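Predicted protein (Acinetobacter sp. RUH2624, PDB 4MEA) hydrolyses epoxides as a secreted Cif-type enzyme of the alpha/beta hydrolase fold, and is regarded as a virulence factor. Local coordinates at residues 65-70 against 238-243; 31-34 against 38-41; 114-119 against 145-150. All blocks are in the same frame, centred on the assembly; numbering follows the deposited sequence. Where two conformers were deposited one is given.

Interaction 1 (65-70 against 238-243); sequences HGFGST and AAFGYY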
ATOM      1  N   HIS A  65      -1.701  23.007  -4.693  1.00 11.35           N
ATOM      2  CA  HIS A  65      -0.750  21.935  -4.394  1.00  4.95           C
ATOM      3  C   HIS A  65      -1.441  20.613  -4.066  1.00  9.46           C
ATOM      4  O   HIS A  65      -2.671  20.527  -4.034  1.00 12.47           O
ATOM      5  CB  HIS A  65       0.099  22.347  -3.182  1.00  7.92           C
ATOM      6  CG  HIS A  65      -0.641  22.266  -1.881  1.00  5.67           C
ATOM      7  ND1 HIS A  65      -0.684  21.116  -1.120  1.00  6.10           N
ATOM      8  CD2 HIS A  65      -1.399  23.179  -1.228  1.00  8.05           C
ATOM      9  CE1 HIS A  65      -1.424  21.329  -0.046  1.00 13.70           C
ATOM     10  NE2 HIS A  65      -1.868  22.574  -0.086  1.00 10.54           N
ATOM     11  N   GLY A  66      -0.637  19.588  -3.795  1.00  5.44           N
ATOM     12  CA  GLY A  66      -1.149  18.301  -3.351  1.00  8.14           C
ATOM     13  C   GLY A  66      -0.380  17.730  -2.170  1.00 10.61           C
ATOM     14  O   GLY A  66       0.232  18.476  -1.397  1.00 11.92           O
ATOM     15  N   PHE A  67      -0.399  16.399  -2.043  1.00  2.63           N
ATOM     16  CA  PHE A  67       0.183  15.698  -0.900  1.00 13.26           C
ATOM     17  C   PHE A  67       1.700  15.824  -0.867  1.00 12.76           C
ATOM     18  O   PHE A  67       2.362  15.690  -1.897  1.00 11.48           O
ATOM     19  CB  PHE A  67      -0.204  14.219  -0.960  1.00 10.09           C
ATOM     20  CG  PHE A  67       0.321  13.404   0.183  1.00  5.95           C
ATOM     21  CD1 PHE A  67      -0.274  13.476   1.434  1.00  9.34           C
ATOM     22  CD2 PHE A  67       1.373  12.521  -0.004  1.00  7.45           C
ATOM     23  CE1 PHE A  67       0.189  12.707   2.492  1.00 11.80           C
ATOM     24  CE2 PHE A  67       1.845  11.745   1.054  1.00  9.01           C
ATOM     25  CZ  PHE A  67       1.245  11.839   2.301  1.00 12.28           C
ATOM     26  N   GLY A  68       2.244  16.074   0.321  1.00  6.19           N
ATOM     27  CA  GLY A  68       3.673  16.297   0.476  1.00  4.03           C
ATOM     28  C   GLY A  68       4.085  17.736   0.221  1.00 11.47           C
ATOM     29  O   GLY A  68       5.258  18.096   0.390  1.00  9.03           O
ATOM     30  N   SER A  69       3.122  18.565  -0.176  1.00  9.77           N
ATOM     31  CA  SER A  69       3.390  19.961  -0.507  1.00  8.61           C
ATOM     32  C   SER A  69       2.463  20.918   0.245  1.00 10.00           C
ATOM     33  O   SER A  69       1.568  20.494   0.968  1.00 10.09           O
ATOM     34  CB  SER A  69       3.226  20.191  -2.015  1.00 13.44           C
ATOM     35  OG  SER A  69       4.014  19.286  -2.779  1.00 10.82           O
ATOM     36  N   THR A  70       2.708  22.215   0.070  1.00 12.33           N
ATOM     37  CA  THR A  70       1.776  23.264   0.472  1.00 12.03           C
ATOM     38  C   THR A  70       1.835  24.307  -0.638  1.00 10.03           C
ATOM     39  O   THR A  70       2.429  24.049  -1.683  1.00  8.64           O
ATOM     40  CB  THR A  70       2.165  23.922   1.823  1.00 14.01           C
ATOM     41  OG1 THR A  70       3.415  24.605   1.681  1.00  6.79           O
ATOM     42  CG2 THR A  70       2.278  22.880   2.924  1.00 10.54           C
ATOM     43  N   ALA A 238      -6.160  14.950   8.006  1.00  8.19           N
ATOM     44  CA  ALA A 238      -6.713  15.700   6.881  1.00  7.50           C
ATOM     45  C   ALA A 238      -6.186  15.179   5.538  1.00  8.21           C
ATOM     46  O   ALA A 238      -6.959  14.914   4.616  1.00  7.53           O
ATOM     47  CB  ALA A 238      -6.386  17.166   7.032  1.00 13.86           C
ATOM     48  N   ALA A 239      -4.868  15.049   5.423  1.00  7.25           N
ATOM     49  CA  ALA A 239      -4.281  14.523   4.197  1.00  8.18           C
ATOM     50  C   ALA A 239      -4.939  13.204   3.796  1.00  8.38           C
ATOM     51  O   ALA A 239      -5.301  12.994   2.634  1.00 10.41           O
ATOM     52  CB  ALA A 239      -2.775  14.334   4.368  1.00  9.92           C
ATOM     53  N   PHE A 240      -5.091  12.303   4.753  1.00  9.54           N
ATOM     54  CA  PHE A 240      -5.590  10.981   4.402  1.00 11.69           C
ATOM     55  C   PHE A 240      -7.118  10.981   4.247  1.00  9.63           C
ATOM     56  O   PHE A 240      -7.699  10.044   3.691  1.00  8.57           O
ATOM     57  CB  PHE A 240      -5.041   9.906   5.359  1.00  8.65           C
ATOM     58  CG  PHE A 240      -3.517   9.863   5.408  1.00 10.72           C
ATOM     59  CD1 PHE A 240      -2.769   9.993   4.245  1.00  7.28           C
ATOM     60  CD2 PHE A 240      -2.842   9.732   6.614  1.00  5.68           C
ATOM     61  CE1 PHE A 240      -1.372   9.967   4.288  1.00  9.20           C
ATOM     62  CE2 PHE A 240      -1.452   9.708   6.661  1.00  8.09           C
ATOM     63  CZ  PHE A 240      -0.717   9.822   5.493  1.00  9.24           C
ATOM     64  N   GLY A 241      -7.771  12.059   4.680  1.00  6.21           N
ATOM     65  CA  GLY A 241      -9.182  12.221   4.350  1.00  4.96           C
ATOM     66  C   GLY A 241      -9.419  12.263   2.840  1.00  6.87           C
ATOM     67  O   GLY A 241     -10.419  11.730   2.352  1.00  6.60           O
ATOM     68  N   TYR A 242      -8.511  12.900   2.093  1.00 10.55           N
ATOM     69  CA  TYR A 242      -8.638  12.942   0.630  1.00  8.09           C
ATOM     70  C   TYR A 242      -8.645  11.531   0.082  1.00  8.02           C
ATOM     71  O   TYR A 242      -9.373  11.227  -0.865  1.00 11.70           O
ATOM     72  CB  TYR A 242      -7.511  13.770  -0.015  1.00  8.72           C
ATOM     73  CG  TYR A 242      -7.659  15.253   0.252  1.00  8.31           C
ATOM     74  CD1 TYR A 242      -8.361  16.068  -0.631  1.00  4.71           C
ATOM     75  CD2 TYR A 242      -7.133  15.825   1.405  1.00 10.04           C
ATOM     76  CE1 TYR A 242      -8.514  17.427  -0.386  1.00 12.35           C
ATOM     77  CE2 TYR A 242      -7.293  17.181   1.667  1.00 13.05           C
ATOM     78  CZ  TYR A 242      -7.986  17.975   0.766  1.00 11.27           C
ATOM     79  OH  TYR A 242      -8.152  19.321   1.017  1.00  9.18           O
ATOM     80  N   TYR A 243      -7.851  10.660   0.707  1.00  5.69           N
ATOM     81  CA  TYR A 243      -7.730   9.287   0.243  1.00  3.47           C
ATOM     82  C   TYR A 243      -8.937   8.436   0.635  1.00  9.26           C
ATOM     83  O   TYR A 243      -9.430   7.649  -0.180  1.00  8.77           O
ATOM     84  CB  TYR A 243      -6.386   8.670   0.677  1.00  5.96           C
ATOM     85  CG  TYR A 243      -5.227   9.346  -0.023  1.00 10.19           C
ATOM     86  CD1 TYR A 243      -4.779   8.892  -1.261  1.00  8.03           C
ATOM     87  CD2 TYR A 243      -4.620  10.479   0.523  1.00 11.03           C
ATOM     88  CE1 TYR A 243      -3.736   9.535  -1.930  1.00 10.64           C
ATOM     89  CE2 TYR A 243      -3.573  11.129  -0.141  1.00 10.67           C
ATOM     90  CZ  TYR A 243      -3.137  10.650  -1.363  1.00  6.44           C
ATOM     91  OH  TYR A 243      -2.105  11.283  -2.028  1.00 12.41           O
TER
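The Phe67 ring is the bump of this buried contact. The hollow is lined by Ala239, Phe240 and Tyr243 on one side of helix 233-244. The methyl of Ala239 sits at the rim of the Phe67 ring, near its plane, with CB 3.9 Å from Phe67 CE1. The same ring corner also meets Phe240, where Phe67 CE1 lies 3.6 Å from Phe240 CE1. These two rings are tilted at 41°, neither stacked nor edge-to-face. Tyr243 closes the hollow in a T-shaped arrangement, its edge turned toward the face of Phe67, with planes at 83°. Its phenol end reaches the root of the Phe67 side chain: Tyr243 OH is 3.7 Å from Phe67 CB. The Phe67 ring reaches the helix because CG is anti to the backbone N (chi1 -179°).

Phe67 rides on a type II beta turn from Gly66 to Ser69, with Gly68 at its third position. Gly66 O accepts two bonds from opposite faces of its carbonyl plane, from Ser69 N at 3.1 Å and from His65 ND1 at 2.8 Å. The Ser69 bond closes the turn, and the His65 ring braces the same oxygen from the other face.

Phe186 and Phe204 extend the aromatic cluster around Phe67. The backbone N of Phe67 donates to Asp134 OD2. Asp134 follows strand 128-133, the place where epoxide hydrolases of this fold carry their nucleophile. The loop after strand 61-64 is thus probably the HGX loop of the oxyanion hole, packed under a helix of the lid.

Interaction 2 (31-34 against 38-41); sequences YAYA and SSKF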
ATOM      1  N   TYR A  31       6.308  28.748   5.960  1.00 10.80           N
ATOM      2  CA  TYR A  31       6.100  30.037   6.621  1.00 16.90           C
ATOM      3  C   TYR A  31       6.937  31.135   5.976  1.00 20.14           C
ATOM      4  O   TYR A  31       6.845  32.296   6.366  1.00 15.61           O
ATOM      5  CB  TYR A  31       6.450  29.944   8.110  1.00 13.39           C
ATOM      6  CG  TYR A  31       5.829  28.762   8.821  1.00 13.38           C
ATOM      7  CD1 TYR A  31       4.494  28.786   9.209  1.00  6.44           C
ATOM      8  CD2 TYR A  31       6.584  27.627   9.117  1.00 11.03           C
ATOM      9  CE1 TYR A  31       3.919  27.700   9.862  1.00 11.65           C
ATOM     10  CE2 TYR A  31       6.024  26.540   9.777  1.00 10.87           C
ATOM     11  CZ  TYR A  31       4.684  26.583  10.143  1.00 13.97           C
ATOM     12  OH  TYR A  31       4.113  25.512  10.791  1.00  8.67           O
ATOM     13  N   ALA A  32       7.767  30.762   5.006  1.00 16.25           N
ATOM     14  CA  ALA A  32       8.643  31.725   4.342  1.00 15.63           C
ATOM     15  C   ALA A  32       8.066  32.164   3.004  1.00 16.41           C
ATOM     16  O   ALA A  32       7.835  31.342   2.121  1.00 13.82           O
ATOM     17  CB  ALA A  32      10.043  31.146   4.152  1.00 13.29           C
ATOM     18  N   TYR A  33       7.820  33.461   2.860  1.00 14.18           N
ATOM     19  CA  TYR A  33       7.260  34.043   1.640  0.54 15.73           C
ATOM     20  C   TYR A  33       8.225  35.106   1.093  1.00 19.15           C
ATOM     21  O   TYR A  33       8.620  35.990   1.845  1.00 14.20           O
ATOM     22  CB  TYR A  33       5.904  34.692   1.964  0.54 15.93           C
ATOM     23  CG  TYR A  33       5.110  33.954   3.031  0.54 13.29           C
ATOM     24  CD1 TYR A  33       4.420  32.785   2.726  0.54 17.41           C
ATOM     25  CD2 TYR A  33       5.058  34.419   4.342  0.54 11.87           C
ATOM     26  CE1 TYR A  33       3.702  32.093   3.693  0.54  9.82           C
ATOM     27  CE2 TYR A  33       4.335  33.732   5.320  0.54 14.63           C
ATOM     28  CZ  TYR A  33       3.662  32.570   4.982  0.54 13.23           C
ATOM     29  OH  TYR A  33       2.950  31.869   5.929  0.54 12.40           O
ATOM     30  N   ALA A  34       8.572  35.047  -0.190  1.00 15.68           N
ATOM     31  CA  ALA A  34       9.516  36.009  -0.756  1.00 18.78           C
ATOM     32  C   ALA A  34       8.920  37.411  -0.894  1.00 18.99           C
ATOM     33  O   ALA A  34       7.696  37.578  -0.921  1.00 11.91           O
ATOM     34  CB  ALA A  34      10.046  35.512  -2.096  1.00 21.19           C
ATOM     35  N   SER A  38       2.311  38.009  -0.153  1.00 13.70           N
ATOM     36  CA  SER A  38       1.686  38.216   1.141  1.00 19.08           C
ATOM     37  C   SER A  38       0.933  36.968   1.568  1.00 17.16           C
ATOM     38  O   SER A  38       0.238  36.353   0.760  1.00 15.34           O
ATOM     39  CB  SER A  38       0.728  39.409   1.081  1.00 27.34           C
ATOM     40  OG  SER A  38       1.378  40.530   0.508  1.00 30.53           O
ATOM     41  N   SER A  39       1.082  36.611   2.841  1.00 13.43           N
ATOM     42  CA  SER A  39       0.373  35.492   3.445  1.00  9.12           C
ATOM     43  C   SER A  39      -0.929  35.980   4.071  1.00 14.07           C
ATOM     44  O   SER A  39      -0.931  36.926   4.854  1.00 13.89           O
ATOM     45  CB  SER A  39       1.249  34.829   4.506  1.00 10.24           C
ATOM     46  OG  SER A  39       0.528  33.849   5.226  1.00 11.20           O
ATOM     47  N   LYS A  40      -2.037  35.340   3.719  1.00  9.35           N
ATOM     48  CA  LYS A  40      -3.345  35.763   4.202  1.00 14.62           C
ATOM     49  C   LYS A  40      -4.224  34.562   4.486  1.00 17.92           C
ATOM     50  O   LYS A  40      -3.896  33.446   4.101  1.00 13.38           O
ATOM     51  CB  LYS A  40      -4.039  36.635   3.155  1.00 19.37           C
ATOM     52  CG  LYS A  40      -3.297  37.903   2.805  1.00 23.73           C
ATOM     53  CD  LYS A  40      -4.113  38.737   1.849  1.00 30.90           C
ATOM     54  CE  LYS A  40      -3.332  39.942   1.373  1.00 43.09           C
ATOM     55  NZ  LYS A  40      -4.188  40.853   0.559  1.00 51.26           N
ATOM     56  N   PHE A  41      -5.352  34.804   5.147  1.00 11.10           N
ATOM     57  CA  PHE A  41      -6.314  33.754   5.431  1.00 14.95           C
ATOM     58  C   PHE A  41      -7.706  34.191   4.990  1.00 22.52           C
ATOM     59  O   PHE A  41      -8.018  35.383   4.973  1.00 21.66           O
ATOM     60  CB  PHE A  41      -6.323  33.418   6.923  1.00 12.71           C
ATOM     61  CG  PHE A  41      -5.027  32.843   7.426  1.00 14.01           C
ATOM     62  CD1 PHE A  41      -4.882  31.476   7.598  1.00 14.18           C
ATOM     63  CD2 PHE A  41      -3.956  33.670   7.731  1.00 15.54           C
ATOM     64  CE1 PHE A  41      -3.690  30.937   8.071  1.00 16.44           C
ATOM     65  CE2 PHE A  41      -2.763  33.141   8.196  1.00 19.87           C
ATOM     66  CZ  PHE A  41      -2.633  31.769   8.372  1.00 17.33           C
TER
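This is a small CH-pi contact between Ser39 and Tyr33, at the surface, where the chain runs into the first strand of the main sheet. Ser39 CB lies over one face of the Tyr33 ring, 3.5 Å from its centroid and 22° off the ring normal. It is displaced toward the phenol end, so the closest ring atom is Tyr33 CZ, 3.3 Å from Ser39 CB. The opposite face of the ring is backed by the carbonyl carbon of Tyr31, near the rim. The ring is therefore held between its own loop and the strand. Two conformers of Tyr33 were deposited, and this packing belongs to one of them.

Ser39 OG is anti to the backbone N (chi1 173°), which carries it along the ring toward the phenol oxygen. Ser39 OG and Tyr33 OH are 3.2 Å apart, a weak hydrogen bond at most. Each oxygen has another partner: Ser39 OG pairs with His50 NE2, and Tyr33 OH pairs with Gln97 NE2.

Segment 31-34 lies in the loop between helix 13-25 and strand 37-44. That strand is the outermost of the sheet at this end and pairs antiparallel with strand 47-54. Tyr33 also touches Val52 of strand 47-54 and the ring of Trp71, so the loop folds back over the first hairpin of the sheet.

Interaction 3 (114-119 against 145-150); sequences ILIGAI and ANNQGY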
ATOM      1  N   ILE A 114     -15.575  24.514  -1.440  1.00  9.74           N
ATOM      2  CA  ILE A 114     -14.835  25.354  -0.508  1.00 13.86           C
ATOM      3  C   ILE A 114     -13.844  26.252  -1.248  1.00 13.75           C
ATOM      4  O   ILE A 114     -13.746  27.448  -0.973  1.00 15.49           O
ATOM      5  CB  ILE A 114     -14.100  24.501   0.555  1.00 18.42           C
ATOM      6  CG1 ILE A 114     -15.116  23.844   1.501  1.00 13.85           C
ATOM      7  CG2 ILE A 114     -13.079  25.360   1.323  1.00 19.16           C
ATOM      8  CD1 ILE A 114     -14.606  22.582   2.182  1.00 10.85           C
ATOM      9  N   LEU A 115     -13.127  25.676  -2.208  1.00 12.58           N
ATOM     10  CA  LEU A 115     -12.134  26.424  -2.969  1.00 15.85           C
ATOM     11  C   LEU A 115     -12.728  27.520  -3.856  1.00 17.93           C
ATOM     12  O   LEU A 115     -12.233  28.641  -3.863  1.00 12.40           O
ATOM     13  CB  LEU A 115     -11.279  25.473  -3.812  1.00 15.71           C
ATOM     14  CG  LEU A 115     -10.201  24.724  -3.026  1.00 13.12           C
ATOM     15  CD1 LEU A 115      -9.623  23.567  -3.849  1.00 10.41           C
ATOM     16  CD2 LEU A 115      -9.103  25.686  -2.574  1.00 10.36           C
ATOM     17  N   ILE A 116     -13.776  27.203  -4.609  1.00 12.03           N
ATOM     18  CA  ILE A 116     -14.323  28.171  -5.563  1.00 11.63           C
ATOM     19  C   ILE A 116     -14.799  29.446  -4.859  1.00 15.14           C
ATOM     20  O   ILE A 116     -14.607  30.552  -5.362  1.00 20.65           O
ATOM     21  CB  ILE A 116     -15.451  27.561  -6.436  1.00 14.37           C
ATOM     22  CG1 ILE A 116     -15.813  28.505  -7.589  1.00 18.96           C
ATOM     23  CG2 ILE A 116     -16.681  27.225  -5.592  1.00 11.88           C
ATOM     24  CD1 ILE A 116     -14.644  28.857  -8.480  1.00 18.69           C
ATOM     25  N   GLY A 117     -15.385  29.287  -3.677  1.00 16.13           N
ATOM     26  CA  GLY A 117     -15.859  30.423  -2.911  1.00 17.05           C
ATOM     27  C   GLY A 117     -14.741  31.390  -2.573  1.00 22.68           C
ATOM     28  O   GLY A 117     -14.907  32.607  -2.671  1.00 16.04           O
ATOM     29  N   ALA A 118     -13.594  30.848  -2.177  1.00 17.89           N
ATOM     30  CA  ALA A 118     -12.460  31.675  -1.780  1.00 17.63           C
ATOM     31  C   ALA A 118     -11.826  32.306  -3.005  1.00 13.96           C
ATOM     32  O   ALA A 118     -11.486  33.489  -3.005  1.00 16.82           O
ATOM     33  CB  ALA A 118     -11.431  30.836  -1.017  1.00 20.66           C
ATOM     34  N   ILE A 119     -11.676  31.505  -4.054  1.00 15.67           N
ATOM     35  CA  ILE A 119     -11.086  31.977  -5.298  1.00 11.50           C
ATOM     36  C   ILE A 119     -11.857  33.171  -5.867  1.00 17.23           C
ATOM     37  O   ILE A 119     -11.257  34.152  -6.311  1.00 18.08           O
ATOM     38  CB  ILE A 119     -10.992  30.843  -6.335  1.00 10.29           C
ATOM     39  CG1 ILE A 119      -9.941  29.819  -5.887  1.00 14.35           C
ATOM     40  CG2 ILE A 119     -10.638  31.396  -7.696  1.00  8.47           C
ATOM     41  CD1 ILE A 119      -9.961  28.524  -6.685  1.00 14.28           C
ATOM     42  N   ALA A 145     -14.667  21.857 -14.048  1.00 17.49           N
ATOM     43  CA  ALA A 145     -15.744  21.448 -14.947  1.00 14.99           C
ATOM     44  C   ALA A 145     -17.007  22.308 -14.799  1.00 14.11           C
ATOM     45  O   ALA A 145     -17.670  22.609 -15.786  1.00 17.29           O
ATOM     46  CB  ALA A 145     -16.082  19.977 -14.740  1.00 11.06           C
ATOM     47  N   ASN A 146     -17.341  22.698 -13.571  1.00  9.67           N
ATOM     48  CA  ASN A 146     -18.553  23.479 -13.341  1.00 11.31           C
ATOM     49  C   ASN A 146     -18.381  24.981 -13.545  1.00 23.72           C
ATOM     50  O   ASN A 146     -19.358  25.730 -13.503  1.00 24.33           O
ATOM     51  CB  ASN A 146     -19.102  23.215 -11.936  1.00 16.45           C
ATOM     52  CG  ASN A 146     -19.756  21.859 -11.820  1.00 24.04           C
ATOM     53  OD1 ASN A 146     -20.326  21.357 -12.785  1.00 27.29           O
ATOM     54  ND2 ASN A 146     -19.666  21.250 -10.642  1.00 26.17           N
ATOM     55  N   ASN A 147     -17.142  25.422 -13.747  1.00 17.47           N
ATOM     56  CA  ASN A 147     -16.860  26.853 -13.863  1.00 15.24           C
ATOM     57  C   ASN A 147     -16.063  27.206 -15.107  1.00 16.52           C
ATOM     58  O   ASN A 147     -15.228  28.115 -15.095  1.00 14.00           O
ATOM     59  CB  ASN A 147     -16.154  27.374 -12.610  1.00 15.68           C
ATOM     60  CG  ASN A 147     -17.029  27.290 -11.375  1.00 18.96           C
ATOM     61  OD1 ASN A 147     -17.867  28.160 -11.144  1.00 18.79           O
ATOM     62  ND2 ASN A 147     -16.845  26.236 -10.576  1.00 16.86           N
ATOM     63  N   GLN A 148     -16.325  26.489 -16.192  1.00 15.09           N
ATOM     64  CA  GLN A 148     -15.632  26.767 -17.437  1.00 18.15           C
ATOM     65  C   GLN A 148     -16.089  28.109 -17.996  1.00 24.32           C
ATOM     66  O   GLN A 148     -17.287  28.381 -18.090  1.00 23.09           O
ATOM     67  CB  GLN A 148     -15.855  25.631 -18.430  1.00 14.41           C
ATOM     68  CG  GLN A 148     -15.253  24.340 -17.928  1.00 21.65           C
ATOM     69  CD  GLN A 148     -15.426  23.207 -18.893  1.00 19.06           C
ATOM     70  OE1 GLN A 148     -14.723  23.123 -19.900  1.00 22.33           O
ATOM     71  NE2 GLN A 148     -16.366  22.318 -18.595  1.00 15.23           N
ATOM     72  N   GLY A 149     -15.123  28.941 -18.370  1.00 21.59           N
ATOM     73  CA  GLY A 149     -15.407  30.321 -18.720  1.00 23.17           C
ATOM     74  C   GLY A 149     -14.802  31.233 -17.669  1.00 17.85           C
ATOM     75  O   GLY A 149     -13.919  32.029 -17.973  1.00 26.87           O
ATOM     76  N   TYR A 150     -15.271  31.121 -16.427  1.00 17.55           N
ATOM     77  CA  TYR A 150     -14.565  31.764 -15.327  1.00 14.65           C
ATOM     78  C   TYR A 150     -13.142  31.205 -15.299  1.00 17.04           C
ATOM     79  O   TYR A 150     -12.170  31.956 -15.208  1.00 17.97           O
ATOM     80  CB  TYR A 150     -15.263  31.540 -13.992  1.00 11.12           C
ATOM     81  CG  TYR A 150     -14.508  32.144 -12.824  1.00 16.03           C
ATOM     82  CD1 TYR A 150     -14.638  33.493 -12.506  1.00 18.21           C
ATOM     83  CD2 TYR A 150     -13.654  31.370 -12.052  1.00 21.01           C
ATOM     84  CE1 TYR A 150     -13.941  34.049 -11.445  1.00 13.86           C
ATOM     85  CE2 TYR A 150     -12.947  31.914 -10.992  1.00 19.07           C
ATOM     86  CZ  TYR A 150     -13.096  33.250 -10.689  1.00 21.03           C
ATOM     87  OH  TYR A 150     -12.390  33.785  -9.633  1.00 15.79           O
TER
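Ile119 and Tyr150 make the tighter half of this contact, and Ile116 with Asn147 the looser one. Ile119 CG2 meets the edge of the Tyr150 ring, close to its plane. Tyr150 OH is 3.5 Å from Ile119 CG2, and Tyr150 CE2 is 4.1 Å from the same methyl. The branch gets there because CG2 is anti to the backbone N of Ile119, while CG1 takes the position beside it. Tyr150 OH also comes within 3.5 Å of Ile119 O without bonding to it. Its hydrogen bond goes to Gly124 O, just past the end of helix 108-123. Tyr150 CG is anti to its own backbone N (chi1 177°), and this lays the ring toward the helix. Lys120 adds a cation-pi contact to the ring.

The two segments belong to the alpha/beta/alpha layering of the hydrolase fold. Helix 108-123 precedes strand 128-133, and helix 136-146 follows it in the crossover to parallel strand 151-157. Ile119, alone of the four touching residues, is buried. It packs against Ile128 and Tyr130 of strand 128-133, and against Leu143 of the neighbouring helix.

The looser half is marked by its longer contacts. The side chains of Ile116 and Asn147 approach from opposite directions. Ile116 CG1 stops 3.9 Å from Asn147 ND2, a purely van der Waals touch. Asn147 ND2 donates to Leu143 O, in the last turn of helix 136-146 just before it. Ile116 CD1 reaches only 4.3 Å from Tyr150 CE2.

Overall arrangement
Interaction 2 comes first along the chain and is complete before either of the others begins. Interaction 1 joins distant parts of the chain, and both segments of interaction 3 fall between its two halves. The centres of interactions 1 and 2 are about 20 Å apart, as are those of 1 and 3. Those of 2 and 3 are about 23 Å apart, and no two contacts touch. All border the same mixed sheet. Interaction 2 lies at its first, outermost strand, interaction 3 between helix 108-123 and the loop that leads from helix 136-146 into strand 151-157, and interaction 1 beyond the end of strand 61-64. Interaction 1, nearest the chain centre, joins sheet and lid at the probable active site; the others pack the periphery.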